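Local structure of protein (CD58) (Homo sapiens, 1CCZ) at residues N107-C112 against T138-W143; P99-E104 against E163-N168; L23-W28 against L38-F43. The protein serves as the cell-surface glycoprotein ligand of the T-cell adhesion receptor CD2, and is also known as lymphocyte function-associated antigen 3. All coordinates share one frame; numbering follows the deposited sequence.

Contact 1. Residues N107-C112 against T138-W143. With NAG (2-acetamido-2-deoxy-beta-D-glucopyranose), chain D.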
loop_
_atom_site.group_PDB
_atom_site.type_symbol
_atom_site.label_atom_id
_atom_site.label_comp_id
_atom_site.label_asym_id
_atom_site.label_seq_id
_atom_site.Cartn_x
_atom_site.Cartn_y
_atom_site.Cartn_z
ATOM N N ASN A 107 16.606 -12.848 30.044
ATOM C CA ASN A 107 15.497 -13.734 29.690
ATOM C C ASN A 107 15.551 -14.137 28.209
ATOM O O ASN A 107 14.540 -14.530 27.630
ATOM C CB ASN A 107 14.175 -13.042 29.982
ATOM C CG ASN A 107 14.117 -11.675 29.376
ATOM O OD1 ASN A 107 14.439 -11.509 28.210
ATOM N ND2 ASN A 107 13.716 -10.682 30.156
ATOM N N ALA A 108 16.730 -14.033 27.598
ATOM C CA ALA A 108 16.912 -14.397 26.198
ATOM C C ALA A 108 15.746 -13.986 25.305
ATOM O O ALA A 108 15.261 -14.773 24.490
ATOM C CB ALA A 108 17.151 -15.888 26.073
ATOM N N THR A 109 15.314 -12.740 25.450
ATOM C CA THR A 109 14.223 -12.215 24.641
ATOM C C THR A 109 14.720 -11.163 23.663
ATOM O O THR A 109 15.339 -10.181 24.059
ATOM C CB THR A 109 13.153 -11.558 25.500
ATOM O OG1 THR A 109 12.648 -12.515 26.432
ATOM C CG2 THR A 109 12.015 -11.038 24.618
ATOM N N LEU A 110 14.421 -11.378 22.392
ATOM C CA LEU A 110 14.795 -10.487 21.308
ATOM C C LEU A 110 13.529 -9.749 20.865
ATOM O O LEU A 110 12.476 -10.363 20.728
ATOM C CB LEU A 110 15.344 -11.341 20.166
ATOM C CG LEU A 110 15.563 -10.967 18.696
ATOM C CD1 LEU A 110 14.490 -10.051 18.171
ATOM C CD2 LEU A 110 16.932 -10.364 18.573
ATOM N N THR A 111 13.618 -8.436 20.663
ATOM C CA THR A 111 12.464 -7.671 20.201
ATOM C C THR A 111 12.799 -6.924 18.927
ATOM O O THR A 111 13.910 -6.413 18.769
ATOM C CB THR A 111 12.007 -6.627 21.209
ATOM O OG1 THR A 111 11.600 -7.277 22.411
ATOM C CG2 THR A 111 10.835 -5.816 20.639
ATOM N N CYS A 112 11.835 -6.881 18.014
ATOM C CA CYS A 112 11.987 -6.163 16.763
ATOM C C CYS A 112 10.833 -5.156 16.721
ATOM O O CYS A 112 9.733 -5.461 17.170
ATOM C CB CYS A 112 11.887 -7.106 15.566
ATOM S SG CYS A 112 11.926 -6.145 14.022
ATOM N N THR A 138 5.633 -4.139 16.843
ATOM C CA THR A 138 6.617 -4.632 17.784
ATOM C C THR A 138 6.350 -6.138 17.882
ATOM O O THR A 138 5.199 -6.587 17.787
ATOM C CB THR A 138 6.552 -3.925 19.142
ATOM O OG1 THR A 138 7.672 -4.348 19.923
ATOM C CG2 THR A 138 5.270 -4.246 19.886
ATOM N N MET A 139 7.418 -6.916 18.011
ATOM C CA MET A 139 7.324 -8.376 18.073
ATOM C C MET A 139 8.489 -8.885 18.877
ATOM O O MET A 139 9.611 -8.490 18.629
ATOM C CB MET A 139 7.420 -8.952 16.666
ATOM C CG MET A 139 7.456 -10.482 16.602
ATOM S SD MET A 139 7.312 -11.076 14.875
ATOM C CE MET A 139 8.884 -10.576 14.253
ATOM N N SER A 140 8.234 -9.758 19.840
ATOM C CA SER A 140 9.313 -10.297 20.656
ATOM C C SER A 140 9.452 -11.788 20.440
ATOM O O SER A 140 8.516 -12.444 19.984
ATOM C CB SER A 140 9.053 -9.994 22.116
ATOM O OG SER A 140 9.150 -8.595 22.327
ATOM N N TYR A 141 10.617 -12.328 20.768
ATOM C CA TYR A 141 10.858 -13.745 20.562
ATOM C C TYR A 141 11.901 -14.238 21.548
ATOM O O TYR A 141 12.945 -13.610 21.720
ATOM C CB TYR A 141 11.326 -13.977 19.117
ATOM C CG TYR A 141 11.901 -15.348 18.859
ATOM C CD1 TYR A 141 11.086 -16.419 18.465
ATOM C CD2 TYR A 141 13.269 -15.580 18.998
ATOM C CE1 TYR A 141 11.631 -17.684 18.217
ATOM C CE2 TYR A 141 13.817 -16.829 18.755
ATOM C CZ TYR A 141 13.000 -17.875 18.366
ATOM O OH TYR A 141 13.582 -19.102 18.113
ATOM N N GLN A 142 11.600 -15.351 22.211
ATOM C CA GLN A 142 12.527 -15.937 23.175
ATOM C C GLN A 142 13.404 -16.900 22.376
ATOM O O GLN A 142 12.907 -17.887 21.828
ATOM C CB GLN A 142 11.744 -16.670 24.257
ATOM C CG GLN A 142 11.612 -15.886 25.551
ATOM C CD GLN A 142 11.934 -16.750 26.761
ATOM O OE1 GLN A 142 11.478 -17.897 26.850
ATOM N NE2 GLN A 142 12.721 -16.218 27.688
ATOM N N TRP A 143 14.701 -16.613 22.281
ATOM C CA TRP A 143 15.543 -17.479 21.472
ATOM C C TRP A 143 15.987 -18.774 22.147
ATOM O O TRP A 143 16.070 -18.877 23.375
ATOM C CB TRP A 143 16.757 -16.702 20.917
ATOM C CG TRP A 143 17.791 -16.279 21.931
ATOM C CD1 TRP A 143 18.744 -17.075 22.522
ATOM C CD2 TRP A 143 17.997 -14.955 22.452
ATOM N NE1 TRP A 143 19.525 -16.332 23.374
ATOM C CE2 TRP A 143 19.096 -15.028 23.356
ATOM C CE3 TRP A 143 17.366 -13.718 22.244
ATOM C CZ2 TRP A 143 19.576 -13.910 24.055
ATOM C CZ3 TRP A 143 17.844 -12.603 22.935
ATOM C CH2 TRP A 143 18.942 -12.709 23.834
HETATM C C1 NAG D . 12.389 -10.140 29.986
HETATM C C2 NAG D . 12.437 -8.740 29.356
HETATM C C3 NAG D . 11.015 -8.200 29.253
HETATM C C4 NAG D . 10.119 -9.190 28.488
HETATM C C5 NAG D . 10.235 -10.610 29.060
HETATM C C6 NAG D . 9.536 -11.624 28.179
HETATM C C7 NAG D . 13.349 -7.692 31.390
HETATM C C8 NAG D . 14.291 -6.642 31.974
HETATM N N2 NAG D . 13.298 -7.786 30.057
HETATM O O3 NAG D . 11.038 -6.952 28.573
HETATM O O4 NAG D . 8.762 -8.771 28.560
HETATM O O5 NAG D . 11.618 -11.011 29.147
HETATM O O6 NAG D . 9.942 -12.944 28.499
HETATM O O7 NAG D . 12.696 -8.408 32.152
#

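Contact 2. Residues P99-E104 against E163-N168. With NAG (2-acetamido-2-deoxy-beta-D-glucopyranose), chain D.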
loop_
_atom_site.group_PDB
_atom_site.type_symbol
_atom_site.label_atom_id
_atom_site.label_comp_id
_atom_site.label_asym_id
_atom_site.label_seq_id
_atom_site.Cartn_x
_atom_site.Cartn_y
_atom_site.Cartn_z
ATOM N N PRO A 99 13.421 -1.472 10.428
ATOM C CA PRO A 99 13.203 -2.038 11.761
ATOM C C PRO A 99 14.408 -1.897 12.693
ATOM O O PRO A 99 15.560 -1.784 12.239
ATOM C CB PRO A 99 12.880 -3.517 11.500
ATOM C CG PRO A 99 12.761 -3.670 10.039
ATOM C CD PRO A 99 13.390 -2.502 9.368
ATOM N N MET A 100 14.124 -1.890 13.990
ATOM C CA MET A 100 15.146 -1.817 15.029
ATOM C C MET A 100 15.084 -3.145 15.792
ATOM O O MET A 100 14.000 -3.637 16.123
ATOM C CB MET A 100 14.863 -0.690 16.025
ATOM C CG MET A 100 15.502 0.633 15.673
ATOM S SD MET A 100 15.385 1.848 17.027
ATOM C CE MET A 100 15.323 0.710 18.545
ATOM N N ILE A 101 16.249 -3.718 16.064
ATOM C CA ILE A 101 16.327 -4.950 16.817
ATOM C C ILE A 101 17.079 -4.706 18.131
ATOM O O ILE A 101 18.132 -4.067 18.145
ATOM C CB ILE A 101 17.083 -6.037 16.024
ATOM C CG1 ILE A 101 16.300 -6.415 14.766
ATOM C CG2 ILE A 101 17.332 -7.246 16.922
ATOM C CD1 ILE A 101 17.050 -7.363 13.862
ATOM N N TYR A 102 16.532 -5.189 19.242
ATOM C CA TYR A 102 17.227 -5.081 20.521
ATOM C C TYR A 102 16.900 -6.323 21.356
ATOM O O TYR A 102 16.031 -7.112 20.980
ATOM C CB TYR A 102 16.872 -3.782 21.234
ATOM C CG TYR A 102 15.426 -3.602 21.523
ATOM C CD1 TYR A 102 14.576 -2.995 20.595
ATOM C CD2 TYR A 102 14.909 -3.970 22.757
ATOM C CE1 TYR A 102 13.228 -2.752 20.908
ATOM C CE2 TYR A 102 13.581 -3.740 23.083
ATOM C CZ TYR A 102 12.743 -3.127 22.163
ATOM O OH TYR A 102 11.437 -2.873 22.535
ATOM N N TRP A 103 17.599 -6.532 22.465
ATOM C CA TRP A 103 17.350 -7.733 23.251
ATOM C C TRP A 103 17.644 -7.586 24.717
ATOM O O TRP A 103 18.256 -6.609 25.149
ATOM C CB TRP A 103 18.211 -8.873 22.718
ATOM C CG TRP A 103 19.682 -8.538 22.760
ATOM C CD1 TRP A 103 20.522 -8.655 23.831
ATOM C CD2 TRP A 103 20.469 -7.984 21.696
ATOM N NE1 TRP A 103 21.784 -8.205 23.505
ATOM C CE2 TRP A 103 21.780 -7.786 22.201
ATOM C CE3 TRP A 103 20.194 -7.634 20.366
ATOM C CZ2 TRP A 103 22.815 -7.252 21.419
ATOM C CZ3 TRP A 103 21.228 -7.100 19.587
ATOM C CH2 TRP A 103 22.520 -6.915 20.120
ATOM N N GLU A 104 17.210 -8.591 25.473
ATOM C CA GLU A 104 17.425 -8.672 26.917
ATOM C C GLU A 104 18.122 -10.024 27.138
ATOM O O GLU A 104 17.518 -11.072 26.937
ATOM C CB GLU A 104 16.084 -8.639 27.638
ATOM C CG GLU A 104 16.191 -8.892 29.104
ATOM C CD GLU A 104 17.230 -8.006 29.745
ATOM O OE1 GLU A 104 17.108 -6.767 29.623
ATOM O OE2 GLU A 104 18.175 -8.549 30.362
ATOM N N GLU A 163 16.465 -5.355 8.936
ATOM C CA GLU A 163 17.634 -5.070 9.729
ATOM C C GLU A 163 18.153 -6.437 10.122
ATOM O O GLU A 163 17.381 -7.374 10.288
ATOM C CB GLU A 163 17.255 -4.275 10.979
ATOM C CG GLU A 163 18.420 -3.995 11.922
ATOM C CD GLU A 163 19.538 -3.235 11.228
ATOM O OE1 GLU A 163 20.302 -3.840 10.434
ATOM O OE2 GLU A 163 19.650 -2.017 11.472
ATOM N N MET A 164 19.462 -6.562 10.236
ATOM C CA MET A 164 20.043 -7.823 10.640
ATOM C C MET A 164 20.985 -7.522 11.804
ATOM O O MET A 164 21.746 -6.562 11.748
ATOM C CB MET A 164 20.795 -8.433 9.469
ATOM C CG MET A 164 21.301 -9.810 9.778
ATOM S SD MET A 164 21.830 -10.662 8.314
ATOM C CE MET A 164 20.313 -11.600 7.874
ATOM N N GLU A 165 20.919 -8.311 12.874
ATOM C CA GLU A 165 21.789 -8.072 14.023
ATOM C C GLU A 165 22.271 -9.355 14.672
ATOM O O GLU A 165 21.547 -10.343 14.712
ATOM C CB GLU A 165 21.070 -7.245 15.093
ATOM C CG GLU A 165 20.629 -5.848 14.662
ATOM C CD GLU A 165 21.780 -4.931 14.280
ATOM O OE1 GLU A 165 22.949 -5.202 14.643
ATOM O OE2 GLU A 165 21.509 -3.923 13.602
ATOM N N VAL A 166 23.503 -9.335 15.177
ATOM C CA VAL A 166 24.065 -10.479 15.894
ATOM C C VAL A 166 23.818 -10.167 17.381
ATOM O O VAL A 166 24.143 -9.070 17.850
ATOM C CB VAL A 166 25.617 -10.626 15.649
ATOM C CG1 VAL A 166 26.183 -11.777 16.479
ATOM C CG2 VAL A 166 25.896 -10.873 14.209
ATOM N N VAL A 167 23.212 -11.103 18.113
ATOM C CA VAL A 167 22.965 -10.903 19.549
ATOM C C VAL A 167 24.268 -11.126 20.332
ATOM O O VAL A 167 24.945 -12.144 20.156
ATOM C CB VAL A 167 21.871 -11.874 20.081
ATOM C CG1 VAL A 167 21.750 -11.755 21.580
ATOM C CG2 VAL A 167 20.543 -11.563 19.412
ATOM N N ASN A 168 24.613 -10.173 21.192
ATOM C CA ASN A 168 25.846 -10.236 21.987
ATOM C C ASN A 168 25.514 -10.464 23.462
ATOM O O ASN A 168 25.246 -9.510 24.201
ATOM C CB ASN A 168 26.631 -8.915 21.796
ATOM C CG ASN A 168 27.786 -8.746 22.777
ATOM O OD1 ASN A 168 28.539 -9.684 23.032
ATOM N ND2 ASN A 168 27.933 -7.540 23.317
HETATM C C1 NAG D . 12.389 -10.140 29.986
HETATM C C2 NAG D . 12.437 -8.740 29.356
HETATM C C3 NAG D . 11.015 -8.200 29.253
HETATM C C4 NAG D . 10.119 -9.190 28.488
HETATM C C5 NAG D . 10.235 -10.610 29.060
HETATM C C6 NAG D . 9.536 -11.624 28.179
HETATM C C7 NAG D . 13.349 -7.692 31.390
HETATM C C8 NAG D . 14.291 -6.642 31.974
HETATM N N2 NAG D . 13.298 -7.786 30.057
HETATM O O3 NAG D . 11.038 -6.952 28.573
HETATM O O4 NAG D . 8.762 -8.771 28.560
HETATM O O5 NAG D . 11.618 -11.011 29.147
HETATM O O6 NAG D . 9.942 -12.944 28.499
HETATM O O7 NAG D . 12.696 -8.408 32.152
HETATM O O HOH W 1 17.794 -0.547 12.710
#

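Contact 3. Residues L23-W28 against L38-F43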
loop_
_atom_site.group_PDB
_atom_site.type_symbol
_atom_site.label_atom_id
_atom_site.label_comp_id
_atom_site.label_asym_id
_atom_site.label_seq_id
_atom_site.Cartn_x
_atom_site.Cartn_y
_atom_site.Cartn_z
ATOM N N LEU A 23 -13.890 5.466 -25.548
ATOM C CA LEU A 23 -15.025 5.977 -24.819
ATOM C C LEU A 23 -15.285 7.378 -25.337
ATOM O O LEU A 23 -14.342 8.089 -25.675
ATOM C CB LEU A 23 -14.678 6.028 -23.334
ATOM C CG LEU A 23 -14.651 4.663 -22.635
ATOM C CD1 LEU A 23 -13.549 3.783 -23.213
ATOM C CD2 LEU A 23 -14.439 4.868 -21.138
ATOM N N LYS A 24 -16.551 7.775 -25.427
ATOM C CA LYS A 24 -16.854 9.127 -25.861
ATOM C C LYS A 24 -16.879 9.958 -24.597
ATOM O O LYS A 24 -16.374 11.073 -24.563
ATOM C CB LYS A 24 -18.213 9.212 -26.555
ATOM C CG LYS A 24 -18.122 9.326 -28.058
ATOM C CD LYS A 24 -17.974 7.941 -28.667
ATOM C CE LYS A 24 -17.244 7.975 -30.007
ATOM N NZ LYS A 24 -17.625 9.153 -30.861
ATOM N N GLU A 25 -17.481 9.404 -23.551
ATOM C CA GLU A 25 -17.572 10.083 -22.275
ATOM C C GLU A 25 -17.271 9.089 -21.164
ATOM O O GLU A 25 -17.433 7.884 -21.340
ATOM C CB GLU A 25 -18.964 10.675 -22.087
ATOM C CG GLU A 25 -19.353 11.651 -23.182
ATOM C CD GLU A 25 -20.765 12.167 -23.010
ATOM O OE1 GLU A 25 -21.720 11.442 -23.384
ATOM O OE2 GLU A 25 -20.929 13.292 -22.486
ATOM N N VAL A 26 -16.806 9.597 -20.024
ATOM C CA VAL A 26 -16.483 8.740 -18.890
ATOM C C VAL A 26 -16.638 9.534 -17.618
ATOM O O VAL A 26 -16.368 10.726 -17.591
ATOM C CB VAL A 26 -15.027 8.166 -18.979
ATOM C CG1 VAL A 26 -14.019 9.262 -18.939
ATOM C CG2 VAL A 26 -14.770 7.249 -17.822
ATOM N N LEU A 27 -17.106 8.881 -16.566
ATOM C CA LEU A 27 -17.280 9.540 -15.281
ATOM C C LEU A 27 -16.662 8.660 -14.171
ATOM O O LEU A 27 -16.873 7.435 -14.144
ATOM C CB LEU A 27 -18.768 9.755 -14.994
ATOM C CG LEU A 27 -19.144 10.361 -13.640
ATOM C CD1 LEU A 27 -18.548 11.752 -13.505
ATOM C CD2 LEU A 27 -20.649 10.440 -13.520
ATOM N N TRP A 28 -15.884 9.288 -13.283
ATOM C CA TRP A 28 -15.257 8.585 -12.175
ATOM C C TRP A 28 -15.819 9.140 -10.892
ATOM O O TRP A 28 -15.927 10.375 -10.719
ATOM C CB TRP A 28 -13.750 8.786 -12.180
ATOM C CG TRP A 28 -13.060 7.861 -13.101
ATOM C CD1 TRP A 28 -12.696 8.112 -14.393
ATOM C CD2 TRP A 28 -12.609 6.528 -12.805
ATOM N NE1 TRP A 28 -12.043 7.024 -14.917
ATOM C CE2 TRP A 28 -11.975 6.037 -13.967
ATOM C CE3 TRP A 28 -12.679 5.706 -11.670
ATOM C CZ2 TRP A 28 -11.410 4.757 -14.032
ATOM C CZ3 TRP A 28 -12.118 4.430 -11.736
ATOM C CH2 TRP A 28 -11.492 3.971 -12.909
ATOM N N LEU A 38 -15.100 13.160 -18.520
ATOM C CA LEU A 38 -14.878 13.552 -19.912
ATOM C C LEU A 38 -16.349 13.577 -20.338
ATOM O O LEU A 38 -16.972 12.530 -20.532
ATOM C CB LEU A 38 -14.127 12.490 -20.707
ATOM C CG LEU A 38 -12.615 12.454 -20.473
ATOM C CD1 LEU A 38 -12.000 11.342 -21.306
ATOM C CD2 LEU A 38 -11.995 13.802 -20.838
ATOM N N GLU A 39 -16.907 14.778 -20.421
ATOM C CA GLU A 39 -18.311 14.969 -20.753
ATOM C C GLU A 39 -18.512 16.041 -21.832
ATOM O O GLU A 39 -18.040 17.167 -21.679
ATOM C CB GLU A 39 -19.062 15.382 -19.480
ATOM C CG GLU A 39 -20.574 15.455 -19.622
ATOM C CD GLU A 39 -21.257 15.793 -18.322
ATOM O OE1 GLU A 39 -21.421 14.880 -17.488
ATOM O OE2 GLU A 39 -21.619 16.972 -18.129
ATOM N N ASN A 40 -19.216 15.691 -22.911
ATOM C CA ASN A 40 -19.482 16.645 -23.975
ATOM C C ASN A 40 -18.161 17.208 -24.454
ATOM O O ASN A 40 -18.051 18.422 -24.669
ATOM C CB ASN A 40 -20.330 17.810 -23.461
ATOM C CG ASN A 40 -21.679 17.374 -22.946
ATOM O OD1 ASN A 40 -22.393 16.624 -23.617
ATOM N ND2 ASN A 40 -22.046 17.850 -21.746
ATOM N N SER A 41 -17.155 16.343 -24.576
ATOM C CA SER A 41 -15.827 16.757 -25.057
ATOM C C SER A 41 -15.025 17.692 -24.170
ATOM O O SER A 41 -14.056 18.312 -24.617
ATOM C CB SER A 41 -15.959 17.406 -26.426
ATOM O OG SER A 41 -16.446 16.459 -27.359
ATOM N N GLU A 42 -15.431 17.811 -22.919
ATOM C CA GLU A 42 -14.715 18.661 -22.004
ATOM C C GLU A 42 -14.260 17.861 -20.809
ATOM O O GLU A 42 -14.943 16.945 -20.364
ATOM C CB GLU A 42 -15.611 19.781 -21.523
ATOM C CG GLU A 42 -16.273 20.546 -22.622
ATOM C CD GLU A 42 -17.019 21.711 -22.069
ATOM O OE1 GLU A 42 -17.992 21.479 -21.322
ATOM O OE2 GLU A 42 -16.625 22.862 -22.357
ATOM N N PHE A 43 -13.104 18.218 -20.274
ATOM C CA PHE A 43 -12.603 17.531 -19.109
ATOM C C PHE A 43 -12.739 18.411 -17.890
ATOM O O PHE A 43 -12.576 19.632 -17.961
ATOM C CB PHE A 43 -11.136 17.168 -19.271
ATOM C CG PHE A 43 -10.488 16.808 -17.976
ATOM C CD1 PHE A 43 -10.613 15.527 -17.459
ATOM C CD2 PHE A 43 -9.798 17.763 -17.239
ATOM C CE1 PHE A 43 -10.060 15.200 -16.221
ATOM C CE2 PHE A 43 -9.235 17.443 -15.989
ATOM C CZ PHE A 43 -9.369 16.159 -15.482
HETATM O O HOH W 2 -16.715 13.823 -24.212
#

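Contact 1. Residues N107-C112 against T138-W143
Trp-143 carries Ala-108 over one face of its indole. Ala-108 CB lies 3.7 Å from the centroid of the five-membered ring of Trp-143 and 20° off its normal, a CH-pi contact. The methyl is shifted toward the rim, nearest CE2. Ala-108 O lies over the same face, 3.3 Å from Trp-143 CE3. Leu-110 CB reaches the same CE3 at 3.7 Å. Trp-143 CG sits between the backbone N and the carbonyl carbon (chi1 69°), which places it 3.9 Å from Ala-108 O. Around the indole, Trp-103, Val-167 and Cys-169 also touch it.

Ala-108 and Thr-109 form a G1 beta bulge opposite Glu-104. Strands 109-112 and 138-142 run antiparallel. Leu-110 with Tyr-141 and Cys-112 with Met-139 are hydrogen-bonded pairs, each with two backbone bonds. Trp-143 N adds a bond to Ala-108 O. The side chains of these two pairs turn into the immunoglobulin sandwich, where Met-139 and Tyr-141 meet Leu-124. Cys-112 is disulfide-bonded to Cys-152 of the facing sheet.

The other face is more polar. Thr-111 OG1 and Ser-140 OG are hydrogen-bonded at 2.8 Å. Gln-142 bends at chi2, and its NE2 approaches Asn-107 O, but the modelled distance is too short to be trusted. Asn-107 ND2 is bonded covalently to NAG C1, at 1.4 Å. Asn-107, Ala-108 and Thr-109 make up an Asn-X-Thr glycosylation sequon. Thr-109 OG1 lies 2.7 Å from Asn-107 OD1, and NAG O6 gives it a weak hydrogen bond at 3.4 Å.

The sugar and the small hydroxyls of Thr-109, Thr-111 and Ser-140 thus probably mark the outward face, while the disulfide, Leu-110, Met-139 and the Tyr-141 ring fix the inward face to the facing sheet.

Contact 2. Residues P99-E104 against E163-N168
Trp-103 and Val-167 form a tightly packed part of this contact. Val-167 CG1 stands 3.8 Å from the centroid of the five-membered ring of Trp-103, only 2° off the normal, a CH-pi contact over the face. The two side chains lie alongside each other, pointing opposite ways. The six-membered ring reaches the 166-168 backbone, with Trp-103 CZ2 3.4 Å from Asn-168 N. Ile-101 continues the packing: its CB meets Glu-165 CG at 3.8 Å, and its CD1 meets Glu-163 O at 3.6 Å. Here the aliphatic part of Glu-165 does the touching.

The two strands belong to the facing sheets of a C2-set immunoglobulin sandwich. Strand 100-104 is the edge of the three-stranded sheet, and strand 159-165 is the edge of the four-stranded one. They run in roughly the same direction, 26° apart. They are not paired through their backbones, so side chains and water close this margin of the sandwich.

The solvent side is made by Val-166 and Asn-168, which are exposed; the CB of Val-166 points away from strand 100-104. The Pro-99 end is bridged by water. Glu-163 CB touches Pro-99 O, but the polar link is indirect. One water donates to both Pro-99 O, at 2.6 Å, and Glu-163 OE2, at 2.7 Å. Glu-163 bends at chi2 (58°), bringing CD back toward its own strand. There its OE1 accepts Met-164 N at 2.9 Å through the anti lone pair. Lys-98 adds a long, weak ion pair to Glu-163 OE2.

Contact 3. Residues L23-W28 against L38-F43
Glu-25 reaches across to the turn that follows Leu-38. Its CB lies 3.1 Å from Leu-38 O, and its CG is 3.7 Å from the same oxygen. Beyond CG the chain is extended (chi2 177°), which carries CD toward Asn-40. At the tip, Glu-25 OE2 accepts Asn-40 N at 3.0 Å. The donor comes from the anti side, 29° out of the carboxylate plane. The bond ties the carboxylate to the type I' beta turn from Glu-39 to Glu-42. Glu-25 OE2 also touches Glu-39 CA at 3.6 Å.

A water gives the turn a second tie: it donates to Lys-24 O and accepts Ser-41 N. Val-26 and Leu-38 form an antiparallel hydrogen-bonded pair, with both backbone bonds made. Their side chains cross obliquely, and Val-26 CG1 meets Leu-38 CB at 3.7 Å.

The contact lies at the open end of hairpin 26-30 and 33-39, where the chain turns into strand 42-45, the edge of the six-stranded sheet, consistent with C, C' and C'' of a V-set immunoglobulin domain. Strand 73-78 flanks strand 26-30 on its other side. Val-26 and Leu-38 both pack on Leu-55 of strand 53-55, and Val-26 touches Met-77.

How the contacts relate
Contacts 1 and 2 are neighbours, with centres about 9 Å apart. Strands 100-104 and 109-113 are adjacent in one sheet, so contact 1 adds strand 138-142 to it and contact 2 joins its edge to the facing sheet. Probable hydrogen bonds link them, from Thr-111 N to Tyr-102 O and from Glu-104 N to Thr-109 O, both 2.8 Å. The Asn-107 glycan also touches both: Glu-104 CG lies 3.2 Å from NAG N2. Contact 3 is remote, with its centre about 56 Å from that of contact 1 and 55 Å from that of contact 2. It belongs to the six-stranded sheet at the other end of the chain, probably in the CD2-binding domain.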